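Local coordinates for aspartate Carbamoyltransferase Regulatory Chain (Moritella profunda, PDB 2BE7), which probably serves as the regulatory subunit of aspartate carbamoyltransferase, joining an allosteric domain, which in relatives binds nucleotide effectors, to a zinc-binding domain, at residues Q69-A74 against H94-P99; N100-V105 against F124-T129. All coordinates share one frame; numbering follows the deposited sequence.

Interaction 1: residues Q69-A74 against H94-P99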
ATOM      1  N   GLN D  69      -8.625 -52.700   4.174  1.00 55.02           N
ATOM      2  CA  GLN D  69      -7.323 -52.028   4.133  1.00 54.77           C
ATOM      3  C   GLN D  69      -6.689 -52.145   2.754  1.00 54.78           C
ATOM      4  O   GLN D  69      -6.171 -51.171   2.201  1.00 54.63           O
ATOM      5  CB  GLN D  69      -6.374 -52.632   5.169  1.00 54.68           C
ATOM      6  CG  GLN D  69      -6.587 -52.127   6.576  1.00 54.08           C
ATOM      7  CD  GLN D  69      -5.563 -52.687   7.531  1.00 53.28           C
ATOM      8  OE1 GLN D  69      -5.596 -53.866   7.868  1.00 53.17           O
ATOM      9  NE2 GLN D  69      -4.637 -51.848   7.966  1.00 52.82           N
ATOM     10  N   ALA D  70      -6.726 -53.361   2.220  1.00 54.92           N
ATOM     11  CA  ALA D  70      -6.238 -53.656   0.872  1.00 55.04           C
ATOM     12  C   ALA D  70      -6.995 -52.859  -0.187  1.00 55.14           C
ATOM     13  O   ALA D  70      -6.431 -52.471  -1.212  1.00 55.20           O
ATOM     14  CB  ALA D  70      -6.366 -55.155   0.583  1.00 55.04           C
ATOM     15  N   ASN D  71      -8.278 -52.626   0.072  1.00 55.22           N
ATOM     16  CA  ASN D  71      -9.128 -51.854  -0.832  1.00 55.23           C
ATOM     17  C   ASN D  71      -8.671 -50.406  -1.065  1.00 55.26           C
ATOM     18  O   ASN D  71      -9.035 -49.812  -2.080  1.00 55.41           O
ATOM     19  CB  ASN D  71     -10.589 -51.879  -0.354  1.00 55.28           C
ATOM     20  CG  ASN D  71     -11.367 -53.057  -0.920  1.00 55.12           C
ATOM     21  OD1 ASN D  71     -10.846 -54.175  -1.017  1.00 54.42           O
ATOM     22  ND2 ASN D  71     -12.620 -52.809  -1.306  1.00 54.41           N
ATOM     23  N   GLN D  72      -7.889 -49.842  -0.143  1.00 55.18           N
ATOM     24  CA  GLN D  72      -7.293 -48.514  -0.356  1.00 55.14           C
ATOM     25  C   GLN D  72      -6.347 -48.499  -1.561  1.00 55.09           C
ATOM     26  O   GLN D  72      -6.236 -47.495  -2.266  1.00 55.02           O
ATOM     27  CB  GLN D  72      -6.550 -48.044   0.892  1.00 55.11           C
ATOM     28  CG  GLN D  72      -7.460 -47.657   2.046  1.00 55.35           C
ATOM     29  CD  GLN D  72      -8.192 -46.343   1.807  1.00 55.24           C
ATOM     30  OE1 GLN D  72      -7.907 -45.334   2.451  1.00 55.17           O
ATOM     31  NE2 GLN D  72      -9.138 -46.354   0.878  1.00 55.19           N
ATOM     32  N   LEU D  73      -5.700 -49.639  -1.796  1.00 55.00           N
ATOM     33  CA  LEU D  73      -4.758 -49.815  -2.899  1.00 54.82           C
ATOM     34  C   LEU D  73      -5.425 -49.787  -4.272  1.00 54.74           C
ATOM     35  O   LEU D  73      -4.762 -49.557  -5.280  1.00 54.72           O
ATOM     36  CB  LEU D  73      -4.022 -51.150  -2.749  1.00 54.84           C
ATOM     37  CG  LEU D  73      -3.346 -51.477  -1.411  1.00 54.84           C
ATOM     38  CD1 LEU D  73      -2.671 -52.851  -1.474  1.00 54.44           C
ATOM     39  CD2 LEU D  73      -2.338 -50.402  -1.027  1.00 54.84           C
ATOM     40  N   ALA D  74      -6.733 -50.020  -4.302  1.00 54.69           N
ATOM     41  CA  ALA D  74      -7.503 -50.144  -5.547  1.00 54.76           C
ATOM     42  C   ALA D  74      -7.380 -48.969  -6.523  1.00 54.86           C
ATOM     43  O   ALA D  74      -7.751 -49.090  -7.689  1.00 54.88           O
ATOM     44  CB  ALA D  74      -8.981 -50.385  -5.218  1.00 54.77           C
ATOM     45  N   HIS D  94      -8.269 -62.112  -1.394  1.00 56.59           N
ATOM     46  CA  HIS D  94      -9.059 -60.877  -1.495  1.00 56.36           C
ATOM     47  C   HIS D  94      -8.682 -60.112  -2.764  1.00 56.14           C
ATOM     48  O   HIS D  94      -7.511 -59.784  -2.976  1.00 56.30           O
ATOM     49  CB  HIS D  94      -8.840 -59.972  -0.269  1.00 56.31           C
ATOM     50  CG  HIS D  94      -9.330 -60.561   1.019  1.00 56.30           C
ATOM     51  N   SER D  95      -9.668 -59.865  -3.620  1.00 55.81           N
ATOM     52  CA  SER D  95      -9.506 -58.944  -4.745  1.00 55.56           C
ATOM     53  C   SER D  95      -9.979 -57.572  -4.293  1.00 55.42           C
ATOM     54  O   SER D  95     -10.514 -57.426  -3.188  1.00 55.31           O
ATOM     55  CB  SER D  95     -10.298 -59.411  -5.966  1.00 55.44           C
ATOM     56  OG  SER D  95      -9.637 -60.492  -6.594  1.00 55.34           O
ATOM     57  N   LEU D  96      -9.779 -56.569  -5.139  1.00 55.16           N
ATOM     58  CA  LEU D  96     -10.094 -55.193  -4.774  1.00 54.91           C
ATOM     59  C   LEU D  96     -11.322 -54.653  -5.494  1.00 54.66           C
ATOM     60  O   LEU D  96     -11.495 -54.860  -6.695  1.00 54.73           O
ATOM     61  CB  LEU D  96      -8.900 -54.284  -5.075  1.00 54.94           C
ATOM     62  CG  LEU D  96      -7.527 -54.781  -4.625  1.00 54.78           C
ATOM     63  CD1 LEU D  96      -6.474 -53.715  -4.905  1.00 54.45           C
ATOM     64  CD2 LEU D  96      -7.529 -55.168  -3.152  1.00 54.64           C
ATOM     65  N   THR D  97     -12.178 -53.980  -4.732  1.00 54.43           N
ATOM     66  CA  THR D  97     -13.163 -53.046  -5.277  1.00 54.24           C
ATOM     67  C   THR D  97     -12.811 -51.668  -4.738  1.00 53.99           C
ATOM     68  O   THR D  97     -12.177 -51.543  -3.685  1.00 54.02           O
ATOM     69  CB  THR D  97     -14.614 -53.359  -4.846  1.00 54.15           C
ATOM     70  OG1 THR D  97     -14.846 -54.770  -4.889  1.00 54.38           O
ATOM     71  CG2 THR D  97     -15.620 -52.654  -5.764  1.00 54.20           C
ATOM     72  N   LEU D  98     -13.228 -50.642  -5.466  1.00 53.61           N
ATOM     73  CA  LEU D  98     -13.071 -49.262  -5.027  1.00 53.26           C
ATOM     74  C   LEU D  98     -13.723 -49.094  -3.649  1.00 53.16           C
ATOM     75  O   LEU D  98     -14.847 -49.558  -3.447  1.00 53.31           O
ATOM     76  CB  LEU D  98     -13.713 -48.321  -6.053  1.00 53.08           C
ATOM     77  CG  LEU D  98     -12.890 -47.133  -6.551  1.00 52.90           C
ATOM     78  CD1 LEU D  98     -11.500 -47.539  -7.020  1.00 52.53           C
ATOM     79  CD2 LEU D  98     -13.636 -46.437  -7.678  1.00 52.53           C
ATOM     80  N   PRO D  99     -13.023 -48.451  -2.690  1.00 52.99           N
ATOM     81  CA  PRO D  99     -13.630 -48.225  -1.381  1.00 52.87           C
ATOM     82  C   PRO D  99     -14.541 -47.007  -1.432  1.00 52.74           C
ATOM     83  O   PRO D  99     -14.667 -46.372  -2.476  1.00 52.89           O
ATOM     84  CB  PRO D  99     -12.427 -47.957  -0.481  1.00 52.81           C
ATOM     85  CG  PRO D  99     -11.442 -47.310  -1.372  1.00 52.91           C
ATOM     86  CD  PRO D  99     -11.667 -47.878  -2.760  1.00 53.05           C
TER

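Interaction 2: residues N100-V105 against F124-T129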
ATOM      1  N   ASN D 100     -15.174 -46.679  -0.317  1.00 52.52           N
ATOM      2  CA  ASN D 100     -15.994 -45.477  -0.264  1.00 52.41           C
ATOM      3  C   ASN D 100     -15.142 -44.211  -0.056  1.00 52.49           C
ATOM      4  O   ASN D 100     -15.543 -43.124  -0.467  1.00 52.26           O
ATOM      5  CB  ASN D 100     -17.081 -45.609   0.817  1.00 52.37           C
ATOM      6  CG  ASN D 100     -18.259 -46.498   0.378  1.00 51.98           C
ATOM      7  OD1 ASN D 100     -18.330 -46.952  -0.765  1.00 51.79           O
ATOM      8  ND2 ASN D 100     -19.188 -46.736   1.294  1.00 51.41           N
ATOM      9  N   GLU D 101     -13.952 -44.365   0.529  1.00 52.70           N
ATOM     10  CA  GLU D 101     -13.161 -43.227   0.988  1.00 52.61           C
ATOM     11  C   GLU D 101     -11.654 -43.517   1.019  1.00 52.13           C
ATOM     12  O   GLU D 101     -11.240 -44.572   1.483  1.00 52.04           O
ATOM     13  CB  GLU D 101     -13.636 -42.856   2.387  1.00 52.85           C
ATOM     14  CG  GLU D 101     -14.063 -41.404   2.531  1.00 54.80           C
ATOM     15  CD  GLU D 101     -14.855 -41.148   3.807  1.00 57.23           C
ATOM     16  OE1 GLU D 101     -15.092 -42.115   4.573  1.00 58.58           O
ATOM     17  OE2 GLU D 101     -15.229 -39.974   4.047  1.00 58.25           O
ATOM     18  N   VAL D 102     -10.850 -42.557   0.556  1.00 51.73           N
ATOM     19  CA  VAL D 102      -9.384 -42.661   0.538  1.00 51.52           C
ATOM     20  C   VAL D 102      -8.749 -41.721   1.563  1.00 51.60           C
ATOM     21  O   VAL D 102      -8.720 -40.522   1.325  1.00 52.14           O
ATOM     22  CB  VAL D 102      -8.806 -42.224  -0.835  1.00 51.42           C
ATOM     23  CG1 VAL D 102      -7.470 -42.889  -1.087  1.00 51.50           C
ATOM     24  CG2 VAL D 102      -9.740 -42.543  -1.950  1.00 51.66           C
ATOM     25  N   GLU D 103      -8.237 -42.226   2.688  1.00 51.56           N
ATOM     26  CA  GLU D 103      -7.506 -41.355   3.644  1.00 51.68           C
ATOM     27  C   GLU D 103      -6.026 -41.218   3.194  1.00 51.62           C
ATOM     28  O   GLU D 103      -5.633 -41.843   2.223  1.00 51.97           O
ATOM     29  CB  GLU D 103      -7.646 -41.851   5.090  1.00 51.74           C
ATOM     30  N   ASN D 104      -5.210 -40.431   3.898  1.00 51.21           N
ATOM     31  CA  ASN D 104      -4.046 -39.756   3.263  1.00 50.79           C
ATOM     32  C   ASN D 104      -3.232 -40.571   2.244  1.00 50.11           C
ATOM     33  O   ASN D 104      -2.302 -41.269   2.589  1.00 49.81           O
ATOM     34  CB  ASN D 104      -3.126 -39.008   4.273  1.00 51.10           C
ATOM     35  CG  ASN D 104      -2.238 -39.928   5.093  1.00 50.85           C
ATOM     36  OD1 ASN D 104      -2.711 -40.860   5.725  1.00 53.40           O
ATOM     37  ND2 ASN D 104      -0.950 -39.645   5.109  1.00 49.60           N
ATOM     38  N   VAL D 105      -3.608 -40.440   0.978  1.00 49.63           N
ATOM     39  CA  VAL D 105      -2.849 -40.987  -0.148  1.00 49.02           C
ATOM     40  C   VAL D 105      -2.488 -39.883  -1.136  1.00 48.67           C
ATOM     41  O   VAL D 105      -1.337 -39.794  -1.564  1.00 48.44           O
ATOM     42  CB  VAL D 105      -3.649 -42.074  -0.892  1.00 48.93           C
ATOM     43  CG1 VAL D 105      -2.910 -42.546  -2.148  1.00 48.93           C
ATOM     44  CG2 VAL D 105      -3.891 -43.246   0.018  1.00 49.03           C
ATOM     45  N   PHE D 124     -10.789 -38.085   0.383  1.00 51.89           N
ATOM     46  CA  PHE D 124     -11.726 -38.015  -0.737  1.00 51.82           C
ATOM     47  C   PHE D 124     -12.733 -39.130  -0.631  1.00 52.07           C
ATOM     48  O   PHE D 124     -12.388 -40.224  -0.201  1.00 52.31           O
ATOM     49  CB  PHE D 124     -10.994 -38.182  -2.061  1.00 51.58           C
ATOM     50  CG  PHE D 124      -9.851 -37.247  -2.237  1.00 50.86           C
ATOM     51  CD1 PHE D 124      -8.599 -37.573  -1.737  1.00 50.57           C
ATOM     52  CD2 PHE D 124     -10.014 -36.046  -2.908  1.00 49.72           C
ATOM     53  CE1 PHE D 124      -7.534 -36.721  -1.893  1.00 50.13           C
ATOM     54  CE2 PHE D 124      -8.946 -35.188  -3.070  1.00 49.97           C
ATOM     55  CZ  PHE D 124      -7.701 -35.529  -2.559  1.00 49.79           C
ATOM     56  N   SER D 125     -13.970 -38.864  -1.034  1.00 52.35           N
ATOM     57  CA  SER D 125     -14.971 -39.918  -1.131  1.00 52.83           C
ATOM     58  C   SER D 125     -15.234 -40.225  -2.595  1.00 53.34           C
ATOM     59  O   SER D 125     -15.133 -39.345  -3.453  1.00 52.89           O
ATOM     60  CB  SER D 125     -16.260 -39.554  -0.397  1.00 52.70           C
ATOM     61  OG  SER D 125     -16.786 -38.334  -0.869  1.00 53.31           O
ATOM     62  N   ILE D 126     -15.569 -41.490  -2.855  1.00 54.25           N
ATOM     63  CA  ILE D 126     -15.583 -42.047  -4.202  1.00 54.94           C
ATOM     64  C   ILE D 126     -16.997 -42.435  -4.619  1.00 55.61           C
ATOM     65  O   ILE D 126     -17.498 -43.504  -4.276  1.00 55.44           O
ATOM     66  CB  ILE D 126     -14.661 -43.276  -4.302  1.00 55.01           C
ATOM     67  CG1 ILE D 126     -13.247 -42.934  -3.822  1.00 55.08           C
ATOM     68  CG2 ILE D 126     -14.605 -43.796  -5.736  1.00 55.20           C
ATOM     69  CD1 ILE D 126     -12.563 -44.078  -3.139  1.00 55.54           C
ATOM     70  N   LYS D 127     -17.636 -41.534  -5.351  1.00 56.68           N
ATOM     71  CA  LYS D 127     -18.898 -41.822  -6.001  1.00 57.32           C
ATOM     72  C   LYS D 127     -18.506 -42.368  -7.359  1.00 58.03           C
ATOM     73  O   LYS D 127     -17.560 -41.866  -7.982  1.00 58.14           O
ATOM     74  CB  LYS D 127     -19.745 -40.550  -6.149  1.00 57.35           C
ATOM     75  CG  LYS D 127     -21.253 -40.786  -6.117  1.00 57.10           C
ATOM     76  N   LYS D 128     -19.202 -43.416  -7.791  1.00 58.70           N
ATOM     77  CA  LYS D 128     -19.005 -43.988  -9.116  1.00 59.25           C
ATOM     78  C   LYS D 128     -20.215 -43.626  -9.979  1.00 59.76           C
ATOM     79  O   LYS D 128     -21.212 -44.349  -9.997  1.00 59.74           O
ATOM     80  CB  LYS D 128     -18.822 -45.509  -9.031  1.00 59.17           C
ATOM     81  N   THR D 129     -20.131 -42.486 -10.666  1.00 60.34           N
ATOM     82  CA  THR D 129     -21.167 -42.072 -11.628  1.00 60.77           C
ATOM     83  C   THR D 129     -21.178 -43.001 -12.854  1.00 61.00           C
ATOM     84  O   THR D 129     -20.135 -43.549 -13.235  1.00 60.99           O
ATOM     85  CB  THR D 129     -20.968 -40.601 -12.094  1.00 60.81           C
ATOM     86  OG1 THR D 129     -21.150 -39.719 -10.979  1.00 61.14           O
ATOM     87  CG2 THR D 129     -21.965 -40.216 -13.206  1.00 60.72           C
TER

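Interaction 1: residues Q69-A74 against H94-P99
The carboxamide of Asn71 presents one face to the chain at Thr97, and Thr97 O lies over that face almost directly above the nitrogen, 2.7 Å from Asn71 ND2. An oxygen so placed is poorly aligned with the N-H bonds, so the pair is close without counting as a hydrogen bond. Leu96 CA is on the same side of the amide, nearer its oxygen. The second flat group, the carboxamide of Gln72, comes with its nitrogen end to the rim of the Pro99 ring, NE2 standing 3.4 Å from Pro99 CG, and the two side chains cross at about a right angle. One face of the proline ring looks toward the helical turn at Asn71-Ala74: Asn71 O lies on that side, 3.3 Å from Pro99 CD, with Ala74 CB on the same side but farther off.

Leu96 supplies the apolar centre. Its CG stands anti to the carbonyl carbon (chi1 -46°), and its methyl fork straddles the turn, CD2 3.9 Å from Ala70 CB and CD1 4.2 Å from Leu73 CB. Ala74 CB meets Leu96 CB at 3.9 Å and also touches Leu98 CD1. At Ala70 and Ala74 a lone methyl lets the extended chain 94-99 lie close to the helical backbone. Behind Leu96, Ile82 of strand 82-86 and Ala80 continue the apolar layer.

Asn71 O accepts from Ala74 N (3.2 Å) within its own turn, while the polar end of Gln72 goes to Glu101. With no hydrogen bond between the segments, the linker leaving strand 89-94 is held on the turn by van der Waals packing of leucine, alanine and proline carbons, some of it against backbone carbonyls.

Interaction 2: residues N100-V105 against F124-T129
Val102 and Phe124 form an antiparallel hydrogen-bonded pair at the edge of the four-stranded sheet of the zinc-binding domain, where the short strand 101-102 lies beside strand 124-129. Val102 N gives its hydrogen to Phe124 O at 2.9 Å, and the return bond from Phe124 N to Val102 O is weak at 3.3 Å. A third bond, Ile126 N to Asn100 O (2.9 Å), continues the ladder to Asn100. Both Asn100 O and Phe124 O take a second, softer contact, the former from Ser125 CA and the latter from Glu101 CA.

Glu101 and Ser125 are the non-hydrogen-bonded pair between these bonds, on the outer face where polar residues are at home. Away from strand 124-129, Glu101 O accepts from Gln72 NE2 and Glu103 N gives to Gln72 OE1. On the far edge of 124-129 the backbone of Ser125 bonds to Lys136 and that of Lys127 to Gly134; Ser125 OG adds a weak bond to Lys136 O.

On the face of Val102 and Phe124, the beta-branched Val102 and Ile126 pack beside the phenylalanine. Ile126 CD1 reaches Val102 CG2 at 3.4 Å, the two side chains crossing at about a right angle, and Ile126 also touches Leu98, Ile133 and Leu135. An alanine here would probably open a gap beside Val102 CG2 and leave Leu98 and Leu135 less well packed. Phe124 lies against Cys137, a zinc ligand, and at its ring edge, near the plane, stands Val102 O, 4.3 Å from Phe124 CD1.

Both contacts are partly buried, mixing buried residues with exposed ones, but the centre of interaction 1 lies about 7 Å from the centre of the chain and that of interaction 2 about 11 Å. The first belongs to the allosteric domain and fits a linker to a helical turn by apolar carbons; the second belongs to the zinc-binding domain and is built mainly from backbone hydrogen bonds between strands, with one sheet face apolar and the other polar. They run in series along the chain, segment 94-99 leading directly into 100-105. At this junction the two contacts share polar bonds and apolar packing, which together join the two domains.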